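Local coordinates for protein epidermin leader peptide processing serine protease EpiP (Staphylococcus aureus subsp. aureus, PDB 3QFH) that is a subtilisin-like serine endopeptidase that probably cleaves the leader peptide from the precursor of the lantibiotic epidermin, at residues I90-F99 with N111-P119; A340-L348 with G360-L368. All coordinates share one frame; numbering follows the deposited sequence.

Overall arrangement
The two interactions follow one another along the chain: 90-99 with 111-119 closes long before 340-348 with 360-368 opens. Their centres lie about 21 Å apart. Interaction 1 joins the loops before and after helix 103-108 in the chain, ahead of the first central strand, 126-130. Interaction 2 starts on strand 338-341, an outermost strand of the parallel subtilisin-like sheet, and joins the start of helix 346-358 to helix 361-365. The two touch where L98 CB packs on L368 CD2. Helix 103-108 links them, since F99 and Y115 lean on M105 while P341 and I367 pack on D104. Helix 103-108 and its flanking loops thus lie near edge strand 338-341.

Interaction 1 (I90-F99 with N111-P119); sequences IDRTSNESLF and NGASYDDLP
R92 carries this contact, reaching from the 90-99 loop to the short 3-10 turn at 113-116. Its CB leaves the backbone toward that turn. CG lies over the outer part of one face of the F99 ring. CD comes next to Y115 CD2, at 3.8 Å. NE passes near G112 O and Y115 CB, each 4.1 Å away. The chain bends at chi3 (-79°), which brings the guanidinium beside D116, with Y115 CB over one of its faces. NH1 and NH2 grip the carboxylate end-on, one nitrogen to each oxygen, a bidentate Arg-Asp salt bridge tying loop to turn. The NH1 bond to D116 OD2 is nearly straight (173°) and 3.2 Å long, but comes from above the carboxylate plane. NH2 reaches D116 OD1 at 3.1 Å, on the syn side but well out of that plane. R92 NH1 also makes a weak bond to G112 O at 2.9 Å.

Y115 turns its ring edge to the face of F99 in an offset edge-to-face pair, with planes at 80°. F99 CZ rests 3.6 Å from G112 CA, so the glycine lets the ring lie close. I90 CG2 lies 4.1 Å from Y115 CB, on the solvent side. Y115 OH is bonded to G193 O. Helix 103-108 meets F99 and Y115 through M105, helix 435-439 packs on A113 and S114, and L118 leans on L395 of helix 382-400.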
ATOM      1  N   ILE A  90      25.809   2.020  -7.325  1.00 53.95           N
ATOM      2  CA  ILE A  90      24.759   2.876  -7.895  1.00 53.40           C
ATOM      3  C   ILE A  90      25.217   3.587  -9.172  1.00 52.74           C
ATOM      4  O   ILE A  90      25.898   4.615  -9.117  1.00 53.35           O
ATOM      5  CB  ILE A  90      24.290   3.928  -6.889  1.00 53.70           C
ATOM      6  CG1 ILE A  90      23.695   3.233  -5.661  1.00 52.82           C
ATOM      7  CG2 ILE A  90      23.258   4.854  -7.529  1.00 53.46           C
ATOM      8  CD1 ILE A  90      23.299   4.182  -4.601  1.00 54.22           C
ATOM      9  N   ASP A  91      24.807   3.040 -10.312  1.00 50.57           N
ATOM     10  CA  ASP A  91      25.193   3.568 -11.611  1.00 49.93           C
ATOM     11  C   ASP A  91      24.150   4.511 -12.203  1.00 47.46           C
ATOM     12  O   ASP A  91      23.134   4.071 -12.743  1.00 46.84           O
ATOM     13  CB  ASP A  91      25.446   2.415 -12.591  1.00 50.29           C
ATOM     14  CG  ASP A  91      25.699   2.899 -14.005  1.00 52.83           C
ATOM     15  OD1 ASP A  91      26.208   4.035 -14.162  1.00 53.06           O
ATOM     16  OD2 ASP A  91      25.379   2.147 -14.957  1.00 56.74           O
ATOM     17  N   ARG A  92      24.442   5.803 -12.140  1.00 45.52           N
ATOM     18  CA  ARG A  92      23.571   6.823 -12.688  1.00 44.71           C
ATOM     19  C   ARG A  92      23.979   7.335 -14.061  1.00 44.18           C
ATOM     20  O   ARG A  92      23.167   7.945 -14.727  1.00 43.78           O
ATOM     21  CB  ARG A  92      23.562   8.028 -11.760  1.00 44.44           C
ATOM     22  CG  ARG A  92      22.759   7.857 -10.506  1.00 45.52           C
ATOM     23  CD  ARG A  92      23.299   8.806  -9.458  1.00 46.64           C
ATOM     24  NE  ARG A  92      24.514   8.258  -8.866  1.00 47.51           N
ATOM     25  CZ  ARG A  92      25.348   8.928  -8.070  1.00 47.51           C
ATOM     26  NH1 ARG A  92      25.148  10.213  -7.787  1.00 44.53           N
ATOM     27  NH2 ARG A  92      26.412   8.303  -7.581  1.00 46.85           N
ATOM     28  N   THR A  93      25.219   7.110 -14.488  1.00 44.72           N
ATOM     29  CA  THR A  93      25.689   7.730 -15.740  1.00 45.41           C
ATOM     30  C   THR A  93      26.244   6.829 -16.866  1.00 45.84           C
ATOM     31  O   THR A  93      26.473   7.324 -17.966  1.00 46.31           O
ATOM     32  CB  THR A  93      26.753   8.803 -15.410  1.00 46.42           C
ATOM     33  OG1 THR A  93      27.820   8.196 -14.670  1.00 48.20           O
ATOM     34  CG2 THR A  93      26.147   9.950 -14.575  1.00 44.18           C
ATOM     35  N   SER A  94      26.438   5.531 -16.631  1.00 45.36           N
ATOM     36  CA  SER A  94      26.967   4.659 -17.696  1.00 45.66           C
ATOM     37  C   SER A  94      25.969   4.571 -18.863  1.00 45.44           C
ATOM     38  O   SER A  94      24.795   4.946 -18.726  1.00 43.24           O
ATOM     39  CB  SER A  94      27.247   3.236 -17.196  1.00 46.28           C
ATOM     40  OG  SER A  94      26.065   2.440 -17.230  1.00 44.83           O
ATOM     41  N   ASN A  95      26.448   4.057 -19.994  1.00 45.22           N
ATOM     42  CA  ASN A  95      25.627   3.895 -21.195  1.00 45.85           C
ATOM     43  C   ASN A  95      24.497   2.895 -20.998  1.00 43.66           C
ATOM     44  O   ASN A  95      23.551   2.890 -21.773  1.00 43.92           O
ATOM     45  CB  ASN A  95      26.484   3.481 -22.405  1.00 46.55           C
ATOM     46  CG  ASN A  95      27.414   4.596 -22.885  1.00 52.18           C
ATOM     47  OD1 ASN A  95      27.146   5.785 -22.674  1.00 57.49           O
ATOM     48  ND2 ASN A  95      28.509   4.213 -23.551  1.00 54.41           N
ATOM     49  N   GLU A  96      24.606   2.041 -19.980  1.00 41.55           N
ATOM     50  CA  GLU A  96      23.536   1.094 -19.655  1.00 41.44           C
ATOM     51  C   GLU A  96      22.475   1.710 -18.746  1.00 38.19           C
ATOM     52  O   GLU A  96      21.375   1.177 -18.642  1.00 37.61           O
ATOM     53  CB  GLU A  96      24.097  -0.166 -18.970  1.00 42.36           C
ATOM     54  CG  GLU A  96      24.901  -1.059 -19.898  1.00 47.80           C
ATOM     55  CD  GLU A  96      24.052  -1.630 -21.040  1.00 53.66           C
ATOM     56  OE1 GLU A  96      22.880  -2.004 -20.802  1.00 57.59           O
ATOM     57  OE2 GLU A  96      24.569  -1.728 -22.173  1.00 59.39           O
ATOM     58  N   SER A  97      22.787   2.835 -18.111  1.00 35.92           N
ATOM     59  CA  SER A  97      21.860   3.432 -17.151  1.00 34.60           C
ATOM     60  C   SER A  97      20.641   4.077 -17.799  1.00 33.16           C
ATOM     61  O   SER A  97      20.744   4.750 -18.801  1.00 34.94           O
ATOM     62  CB  SER A  97      22.566   4.466 -16.261  1.00 33.88           C
ATOM     63  OG  SER A  97      21.671   4.991 -15.286  1.00 29.88           O
ATOM     64  N   LEU A  98      19.488   3.841 -17.199  1.00 32.18           N
ATOM     65  CA  LEU A  98      18.242   4.460 -17.630  1.00 31.85           C
ATOM     66  C   LEU A  98      17.913   5.605 -16.655  1.00 30.26           C
ATOM     67  O   LEU A  98      16.882   6.273 -16.790  1.00 28.48           O
ATOM     68  CB  LEU A  98      17.097   3.433 -17.583  1.00 31.83           C
ATOM     69  CG  LEU A  98      17.195   2.173 -18.445  1.00 34.89           C
ATOM     70  CD1 LEU A  98      15.988   1.249 -18.187  1.00 33.34           C
ATOM     71  CD2 LEU A  98      17.318   2.513 -19.929  1.00 31.58           C
ATOM     72  N   PHE A  99      18.790   5.827 -15.675  1.00 29.05           N
ATOM     73  CA  PHE A  99      18.517   6.819 -14.643  1.00 29.26           C
ATOM     74  C   PHE A  99      18.190   8.203 -15.202  1.00 28.51           C
ATOM     75  O   PHE A  99      17.304   8.850 -14.694  1.00 28.37           O
ATOM     76  CB  PHE A  99      19.609   6.865 -13.558  1.00 29.03           C
ATOM     77  CG  PHE A  99      19.360   7.912 -12.514  1.00 29.94           C
ATOM     78  CD1 PHE A  99      18.377   7.722 -11.545  1.00 30.72           C
ATOM     79  CD2 PHE A  99      20.072   9.106 -12.526  1.00 28.66           C
ATOM     80  CE1 PHE A  99      18.122   8.690 -10.590  1.00 30.73           C
ATOM     81  CE2 PHE A  99      19.830  10.078 -11.571  1.00 31.64           C
ATOM     82  CZ  PHE A  99      18.838   9.872 -10.599  1.00 30.04           C
ATOM     83  N   ASN A 111      18.665  15.435  -9.071  1.00 31.30           N
ATOM     84  CA  ASN A 111      19.318  14.840 -10.239  1.00 31.30           C
ATOM     85  C   ASN A 111      20.350  13.765  -9.894  1.00 29.94           C
ATOM     86  O   ASN A 111      21.392  13.646 -10.540  1.00 28.58           O
ATOM     87  CB  ASN A 111      19.917  15.931 -11.132  1.00 32.33           C
ATOM     88  CG  ASN A 111      18.843  16.852 -11.723  1.00 35.30           C
ATOM     89  OD1 ASN A 111      17.724  16.421 -12.012  1.00 34.23           O
ATOM     90  ND2 ASN A 111      19.184  18.113 -11.904  1.00 38.34           N
ATOM     91  N   GLY A 112      20.050  12.976  -8.870  1.00 29.37           N
ATOM     92  CA  GLY A 112      20.940  11.886  -8.489  1.00 30.43           C
ATOM     93  C   GLY A 112      21.979  12.229  -7.444  1.00 31.44           C
ATOM     94  O   GLY A 112      22.660  11.327  -6.947  1.00 31.68           O
ATOM     95  N   ALA A 113      22.110  13.512  -7.097  1.00 31.87           N
ATOM     96  CA  ALA A 113      23.089  13.918  -6.072  1.00 33.83           C
ATOM     97  C   ALA A 113      22.820  13.294  -4.699  1.00 33.31           C
ATOM     98  O   ALA A 113      23.753  13.060  -3.952  1.00 33.60           O
ATOM     99  CB  ALA A 113      23.166  15.441  -5.948  1.00 33.80           C
ATOM    100  N   SER A 114      21.561  13.008  -4.364  1.00 32.63           N
ATOM    101  CA  SER A 114      21.279  12.437  -3.055  1.00 32.83           C
ATOM    102  C   SER A 114      21.833  11.001  -2.880  1.00 33.42           C
ATOM    103  O   SER A 114      22.043  10.555  -1.734  1.00 32.56           O
ATOM    104  CB  SER A 114      19.796  12.499  -2.712  1.00 32.62           C
ATOM    105  OG  SER A 114      19.052  11.591  -3.467  1.00 34.44           O
ATOM    106  N   TYR A 115      22.107  10.294  -3.980  1.00 31.31           N
ATOM    107  CA  TYR A 115      22.686   8.947  -3.860  1.00 32.52           C
ATOM    108  C   TYR A 115      24.124   8.986  -3.321  1.00 34.02           C
ATOM    109  O   TYR A 115      24.657   7.946  -2.933  1.00 33.71           O
ATOM    110  CB  TYR A 115      22.628   8.157  -5.176  1.00 31.80           C
ATOM    111  CG  TYR A 115      21.212   7.855  -5.616  1.00 31.78           C
ATOM    112  CD1 TYR A 115      20.430   6.938  -4.924  1.00 34.13           C
ATOM    113  CD2 TYR A 115      20.653   8.487  -6.704  1.00 32.63           C
ATOM    114  CE1 TYR A 115      19.128   6.666  -5.313  1.00 31.85           C
ATOM    115  CE2 TYR A 115      19.351   8.221  -7.097  1.00 33.95           C
ATOM    116  CZ  TYR A 115      18.598   7.312  -6.402  1.00 34.03           C
ATOM    117  OH  TYR A 115      17.303   7.051  -6.802  1.00 34.08           O
ATOM    118  N   ASP A 116      24.761  10.157  -3.297  1.00 34.11           N
ATOM    119  CA  ASP A 116      26.108  10.244  -2.707  1.00 37.13           C
ATOM    120  C   ASP A 116      26.052  10.499  -1.197  1.00 36.67           C
ATOM    121  O   ASP A 116      27.075  10.494  -0.537  1.00 38.11           O
ATOM    122  CB  ASP A 116      26.939  11.317  -3.414  1.00 38.54           C
ATOM    123  CG  ASP A 116      27.172  10.984  -4.887  1.00 42.60           C
ATOM    124  OD1 ASP A 116      27.571   9.834  -5.179  1.00 46.30           O
ATOM    125  OD2 ASP A 116      26.955  11.864  -5.750  1.00 46.96           O
ATOM    126  N   ASP A 117      24.847  10.702  -0.670  1.00 36.37           N
ATOM    127  CA  ASP A 117      24.622  10.966   0.752  1.00 37.27           C
ATOM    128  C   ASP A 117      23.870   9.811   1.432  1.00 36.12           C
ATOM    129  O   ASP A 117      23.321   9.989   2.512  1.00 36.04           O
ATOM    130  CB  ASP A 117      23.787  12.248   0.891  1.00 37.48           C
ATOM    131  CG  ASP A 117      24.446  13.457   0.214  1.00 41.21           C
ATOM    132  OD1 ASP A 117      25.672  13.604   0.354  1.00 46.43           O
ATOM    133  OD2 ASP A 117      23.745  14.257  -0.445  1.00 42.64           O
ATOM    134  N   LEU A 118      23.820   8.640   0.800  1.00 34.94           N
ATOM    135  CA  LEU A 118      23.108   7.496   1.386  1.00 34.53           C
ATOM    136  C   LEU A 118      23.804   7.020   2.659  1.00 34.77           C
ATOM    137  O   LEU A 118      25.003   7.195   2.787  1.00 35.07           O
ATOM    138  CB  LEU A 118      23.046   6.323   0.414  1.00 33.98           C
ATOM    139  CG  LEU A 118      22.200   6.499  -0.850  1.00 32.82           C
ATOM    140  CD1 LEU A 118      22.404   5.311  -1.778  1.00 31.95           C
ATOM    141  CD2 LEU A 118      20.745   6.670  -0.499  1.00 31.09           C
ATOM    142  N   PRO A 119      23.046   6.416   3.595  1.00 34.35           N
ATOM    143  CA  PRO A 119      23.672   5.882   4.798  1.00 36.64           C
ATOM    144  C   PRO A 119      24.703   4.832   4.386  1.00 37.69           C
ATOM    145  O   PRO A 119      24.569   4.235   3.326  1.00 35.68           O
ATOM    146  CB  PRO A 119      22.513   5.209   5.554  1.00 35.73           C
ATOM    147  CG  PRO A 119      21.275   5.701   4.930  1.00 35.42           C
ATOM    148  CD  PRO A 119      21.598   6.148   3.555  1.00 33.86           C
TER

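Interaction 2 (A340-L348 with G360-L368)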
ATOM      1  N   ALA A 340       4.352  12.586  -3.851  1.00 24.33           N
ATOM      2  CA  ALA A 340       5.557  12.189  -4.580  1.00 22.58           C
ATOM      3  C   ALA A 340       5.117  12.024  -6.047  1.00 22.67           C
ATOM      4  O   ALA A 340       3.921  11.877  -6.311  1.00 22.38           O
ATOM      5  CB  ALA A 340       6.138  10.901  -4.020  1.00 21.36           C
ATOM      6  N   PRO A 341       6.065  12.079  -7.000  1.00 23.44           N
ATOM      7  CA  PRO A 341       5.722  11.932  -8.438  1.00 24.35           C
ATOM      8  C   PRO A 341       5.085  10.590  -8.797  1.00 25.08           C
ATOM      9  O   PRO A 341       5.647   9.508  -8.516  1.00 22.35           O
ATOM     10  CB  PRO A 341       7.080  12.055  -9.126  1.00 26.39           C
ATOM     11  CG  PRO A 341       7.917  12.860  -8.163  1.00 25.44           C
ATOM     12  CD  PRO A 341       7.495  12.380  -6.815  1.00 23.79           C
ATOM     13  N   GLY A 342       3.891  10.660  -9.374  1.00 22.71           N
ATOM     14  CA  GLY A 342       3.194   9.472  -9.793  1.00 23.49           C
ATOM     15  C   GLY A 342       2.729   9.542 -11.240  1.00 24.38           C
ATOM     16  O   GLY A 342       2.199   8.580 -11.748  1.00 24.69           O
ATOM     17  N   GLY A 343       2.893  10.700 -11.876  1.00 24.23           N
ATOM     18  CA  GLY A 343       2.580  10.859 -13.269  1.00 24.74           C
ATOM     19  C   GLY A 343       1.302  11.578 -13.606  1.00 25.11           C
ATOM     20  O   GLY A 343       0.659  12.164 -12.762  1.00 25.45           O
ATOM     21  N   SER A 344       0.954  11.533 -14.882  1.00 25.21           N
ATOM     22  CA  SER A 344      -0.239  12.195 -15.373  1.00 26.41           C
ATOM     23  C   SER A 344      -0.594  11.653 -16.755  1.00 27.67           C
ATOM     24  O   SER A 344       0.253  11.048 -17.430  1.00 25.97           O
ATOM     25  CB  SER A 344       0.016  13.709 -15.486  1.00 27.41           C
ATOM     26  OG  SER A 344      -1.075  14.380 -16.111  1.00 26.57           O
ATOM     27  N   PHE A 345      -1.845  11.873 -17.159  1.00 29.02           N
ATOM     28  CA  PHE A 345      -2.316  11.495 -18.488  1.00 29.38           C
ATOM     29  C   PHE A 345      -2.858  12.720 -19.202  1.00 29.95           C
ATOM     30  O   PHE A 345      -3.586  12.588 -20.189  1.00 30.06           O
ATOM     31  CB  PHE A 345      -3.381  10.381 -18.436  1.00 30.71           C
ATOM     32  CG  PHE A 345      -2.837   9.052 -17.986  1.00 28.76           C
ATOM     33  CD1 PHE A 345      -2.007   8.326 -18.803  1.00 31.07           C
ATOM     34  CD2 PHE A 345      -3.156   8.540 -16.749  1.00 32.96           C
ATOM     35  CE1 PHE A 345      -1.471   7.101 -18.378  1.00 32.58           C
ATOM     36  CE2 PHE A 345      -2.645   7.318 -16.329  1.00 34.08           C
ATOM     37  CZ  PHE A 345      -1.806   6.601 -17.151  1.00 33.49           C
ATOM     38  N   ALA A 346      -2.473  13.912 -18.729  1.00 29.53           N
ATOM     39  CA  ALA A 346      -2.938  15.170 -19.341  1.00 31.30           C
ATOM     40  C   ALA A 346      -2.592  15.228 -20.822  1.00 30.73           C
ATOM     41  O   ALA A 346      -3.411  15.587 -21.635  1.00 33.80           O
ATOM     42  CB  ALA A 346      -2.365  16.372 -18.611  1.00 31.01           C
ATOM     43  N   TYR A 347      -1.365  14.865 -21.168  1.00 31.44           N
ATOM     44  CA  TYR A 347      -0.951  14.877 -22.554  1.00 31.91           C
ATOM     45  C   TYR A 347      -1.749  13.918 -23.416  1.00 31.51           C
ATOM     46  O   TYR A 347      -2.121  14.260 -24.533  1.00 33.32           O
ATOM     47  CB  TYR A 347       0.513  14.516 -22.698  1.00 31.89           C
ATOM     48  CG  TYR A 347       1.477  15.598 -22.345  1.00 32.96           C
ATOM     49  CD1 TYR A 347       1.301  16.916 -22.816  1.00 36.08           C
ATOM     50  CD2 TYR A 347       2.627  15.300 -21.647  1.00 29.27           C
ATOM     51  CE1 TYR A 347       2.227  17.900 -22.523  1.00 34.64           C
ATOM     52  CE2 TYR A 347       3.553  16.260 -21.365  1.00 28.85           C
ATOM     53  CZ  TYR A 347       3.359  17.548 -21.795  1.00 32.19           C
ATOM     54  OH  TYR A 347       4.307  18.464 -21.481  1.00 32.28           O
ATOM     55  N   LEU A 348      -1.981  12.720 -22.900  1.00 31.36           N
ATOM     56  CA  LEU A 348      -2.744  11.697 -23.602  1.00 32.77           C
ATOM     57  C   LEU A 348      -4.132  12.209 -23.893  1.00 34.70           C
ATOM     58  O   LEU A 348      -4.615  12.122 -25.025  1.00 34.09           O
ATOM     59  CB  LEU A 348      -2.808  10.405 -22.780  1.00 32.24           C
ATOM     60  CG  LEU A 348      -3.726   9.285 -23.294  1.00 34.59           C
ATOM     61  CD1 LEU A 348      -3.317   8.869 -24.687  1.00 29.21           C
ATOM     62  CD2 LEU A 348      -3.700   8.097 -22.332  1.00 32.76           C
ATOM     63  N   GLY A 360       6.795  11.579 -28.035  1.00 32.69           N
ATOM     64  CA  GLY A 360       7.489  11.770 -26.777  1.00 31.26           C
ATOM     65  C   GLY A 360       6.735  12.128 -25.511  1.00 30.78           C
ATOM     66  O   GLY A 360       7.338  12.155 -24.434  1.00 30.45           O
ATOM     67  N   TYR A 361       5.430  12.346 -25.593  1.00 29.92           N
ATOM     68  CA  TYR A 361       4.695  12.804 -24.414  1.00 29.75           C
ATOM     69  C   TYR A 361       4.591  11.759 -23.282  1.00 29.95           C
ATOM     70  O   TYR A 361       4.775  12.086 -22.101  1.00 30.06           O
ATOM     71  CB  TYR A 361       3.330  13.337 -24.811  1.00 30.47           C
ATOM     72  CG  TYR A 361       3.387  14.535 -25.745  1.00 32.53           C
ATOM     73  CD1 TYR A 361       3.620  15.825 -25.258  1.00 36.70           C
ATOM     74  CD2 TYR A 361       3.185  14.382 -27.108  1.00 37.10           C
ATOM     75  CE1 TYR A 361       3.657  16.931 -26.126  1.00 39.08           C
ATOM     76  CE2 TYR A 361       3.221  15.473 -27.978  1.00 37.82           C
ATOM     77  CZ  TYR A 361       3.458  16.740 -27.483  1.00 40.09           C
ATOM     78  OH  TYR A 361       3.491  17.804 -28.357  1.00 44.12           O
ATOM     79  N   MET A 362       4.312  10.515 -23.636  1.00 29.52           N
ATOM     80  CA  MET A 362       4.210   9.451 -22.656  1.00 29.99           C
ATOM     81  C   MET A 362       5.408   9.454 -21.713  1.00 29.19           C
ATOM     82  O   MET A 362       5.246   9.348 -20.495  1.00 26.42           O
ATOM     83  CB  MET A 362       4.115   8.092 -23.352  1.00 30.62           C
ATOM     84  CG  MET A 362       4.125   6.903 -22.389  1.00 34.84           C
ATOM     85  SD  MET A 362       4.168   5.278 -23.195  1.00 40.94           S
ATOM     86  CE  MET A 362       5.779   5.275 -23.996  1.00 38.06           C
ATOM     87  N   HIS A 363       6.599   9.602 -22.297  1.00 29.83           N
ATOM     88  CA  HIS A 363       7.872   9.576 -21.565  1.00 31.30           C
ATOM     89  C   HIS A 363       8.048  10.732 -20.578  1.00 31.12           C
ATOM     90  O   HIS A 363       8.746  10.601 -19.575  1.00 30.22           O
ATOM     91  CB  HIS A 363       9.043   9.572 -22.563  1.00 32.19           C
ATOM     92  CG  HIS A 363       8.941   8.486 -23.596  1.00 35.66           C
ATOM     93  ND1 HIS A 363       8.184   8.621 -24.743  1.00 37.21           N
ATOM     94  CD2 HIS A 363       9.481   7.245 -23.643  1.00 36.02           C
ATOM     95  CE1 HIS A 363       8.276   7.512 -25.456  1.00 40.40           C
ATOM     96  NE2 HIS A 363       9.054   6.662 -24.807  1.00 36.93           N
ATOM     97  N   LYS A 364       7.447  11.864 -20.902  1.00 30.45           N
ATOM     98  CA  LYS A 364       7.516  13.047 -20.075  1.00 31.71           C
ATOM     99  C   LYS A 364       6.576  13.013 -18.863  1.00 30.87           C
ATOM    100  O   LYS A 364       6.942  13.531 -17.806  1.00 31.76           O
ATOM    101  CB  LYS A 364       7.192  14.284 -20.921  1.00 31.77           C
ATOM    102  CG  LYS A 364       8.244  14.583 -21.981  1.00 32.01           C
ATOM    103  CD  LYS A 364       7.847  15.800 -22.807  1.00 36.49           C
ATOM    104  CE  LYS A 364       8.901  16.134 -23.867  1.00 39.82           C
ATOM    105  NZ  LYS A 364       8.465  17.254 -24.760  1.00 40.11           N
ATOM    106  N   GLU A 365       5.399  12.390 -19.007  1.00 29.15           N
ATOM    107  CA  GLU A 365       4.388  12.398 -17.943  1.00 28.28           C
ATOM    108  C   GLU A 365       4.133  11.055 -17.235  1.00 28.13           C
ATOM    109  O   GLU A 365       3.351  11.015 -16.287  1.00 27.47           O
ATOM    110  CB  GLU A 365       3.055  12.972 -18.469  1.00 29.07           C
ATOM    111  CG  GLU A 365       2.299  12.090 -19.490  1.00 27.57           C
ATOM    112  CD  GLU A 365       0.944  12.701 -19.912  1.00 29.70           C
ATOM    113  OE1 GLU A 365       0.209  12.039 -20.673  1.00 31.25           O
ATOM    114  OE2 GLU A 365       0.604  13.840 -19.486  1.00 29.79           O
ATOM    115  N   ASN A 366       4.734   9.962 -17.706  1.00 28.47           N
ATOM    116  CA  ASN A 366       4.584   8.677 -17.019  1.00 29.32           C
ATOM    117  C   ASN A 366       5.888   8.276 -16.352  1.00 29.54           C
ATOM    118  O   ASN A 366       6.952   8.805 -16.666  1.00 32.20           O
ATOM    119  CB  ASN A 366       4.061   7.564 -17.935  1.00 29.50           C
ATOM    120  CG  ASN A 366       2.559   7.709 -18.273  1.00 30.72           C
ATOM    121  OD1 ASN A 366       1.878   8.655 -17.848  1.00 32.71           O
ATOM    122  ND2 ASN A 366       2.042   6.746 -19.012  1.00 32.16           N
ATOM    123  N   ILE A 367       5.775   7.314 -15.449  1.00 28.76           N
ATOM    124  CA  ILE A 367       6.869   6.820 -14.646  1.00 28.77           C
ATOM    125  C   ILE A 367       7.482   5.541 -15.227  1.00 26.42           C
ATOM    126  O   ILE A 367       6.795   4.532 -15.403  1.00 23.49           O
ATOM    127  CB  ILE A 367       6.356   6.451 -13.238  1.00 28.26           C
ATOM    128  CG1 ILE A 367       5.560   7.618 -12.591  1.00 30.13           C
ATOM    129  CG2 ILE A 367       7.509   5.955 -12.362  1.00 29.04           C
ATOM    130  CD1 ILE A 367       6.338   8.845 -12.286  1.00 23.07           C
ATOM    131  N   LEU A 368       8.783   5.583 -15.469  1.00 24.17           N
ATOM    132  CA  LEU A 368       9.496   4.448 -15.977  1.00 23.73           C
ATOM    133  C   LEU A 368       9.793   3.540 -14.791  1.00 23.34           C
ATOM    134  O   LEU A 368      10.367   3.980 -13.801  1.00 21.62           O
ATOM    135  CB  LEU A 368      10.789   4.918 -16.664  1.00 24.91           C
ATOM    136  CG  LEU A 368      11.732   3.839 -17.207  1.00 27.01           C
ATOM    137  CD1 LEU A 368      11.050   2.926 -18.239  1.00 27.23           C
ATOM    138  CD2 LEU A 368      12.951   4.492 -17.798  1.00 29.89           C
TER
HETATM  139  O   HOH W   1       6.630  18.664 -23.338  1.00 50.07           O
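The side chains of Y347 and Y361 cross at about a right angle, with the edge of Y361 turned to the face of Y347. Y361 CD1 stands over the centre of the Y347 ring, 3.5 Å from Y347 CD1. The ring planes are 53° apart, so the edge-to-face pair is tilted. On the hydroxyl side, a water joins Y347 OH to K364 NZ, with the K364 chain extended beyond CG.

E365 crosses Y347 obliquely, its carboxylate turned 38° from the ring. CG sits between the backbone N and the carbonyl carbon (chi1 69°), and the chain is extended from there. This brings the carboxylate to the start of helix 346-358. OE2 accepts from Y347 N at 2.8 Å and OE1 from L348 N at 3.2 Å, both on the syn side. The carboxylate thus accepts from two backbone N-H groups in the first turn of the helix, and the positive end of the helix dipole would probably stabilise its charge. OE1 is also bonded to W356 NE1, later in the same helix.

In the subtilisin-like fold, strand 338-341 is an outermost strand of the central parallel sheet, and the chain passes from it through G342 and G343 to this helix. S344 N bonds E365 O at 2.8 Å, where helix 361-365 ends. S344 OG accepts from A346 N in an ST turn and is bonded to E327 OE2 as well. I367 lies along the backbone of P341 and G342: its CG1 is 3.6 Å from G342 O, and its CD1 nears P341 O.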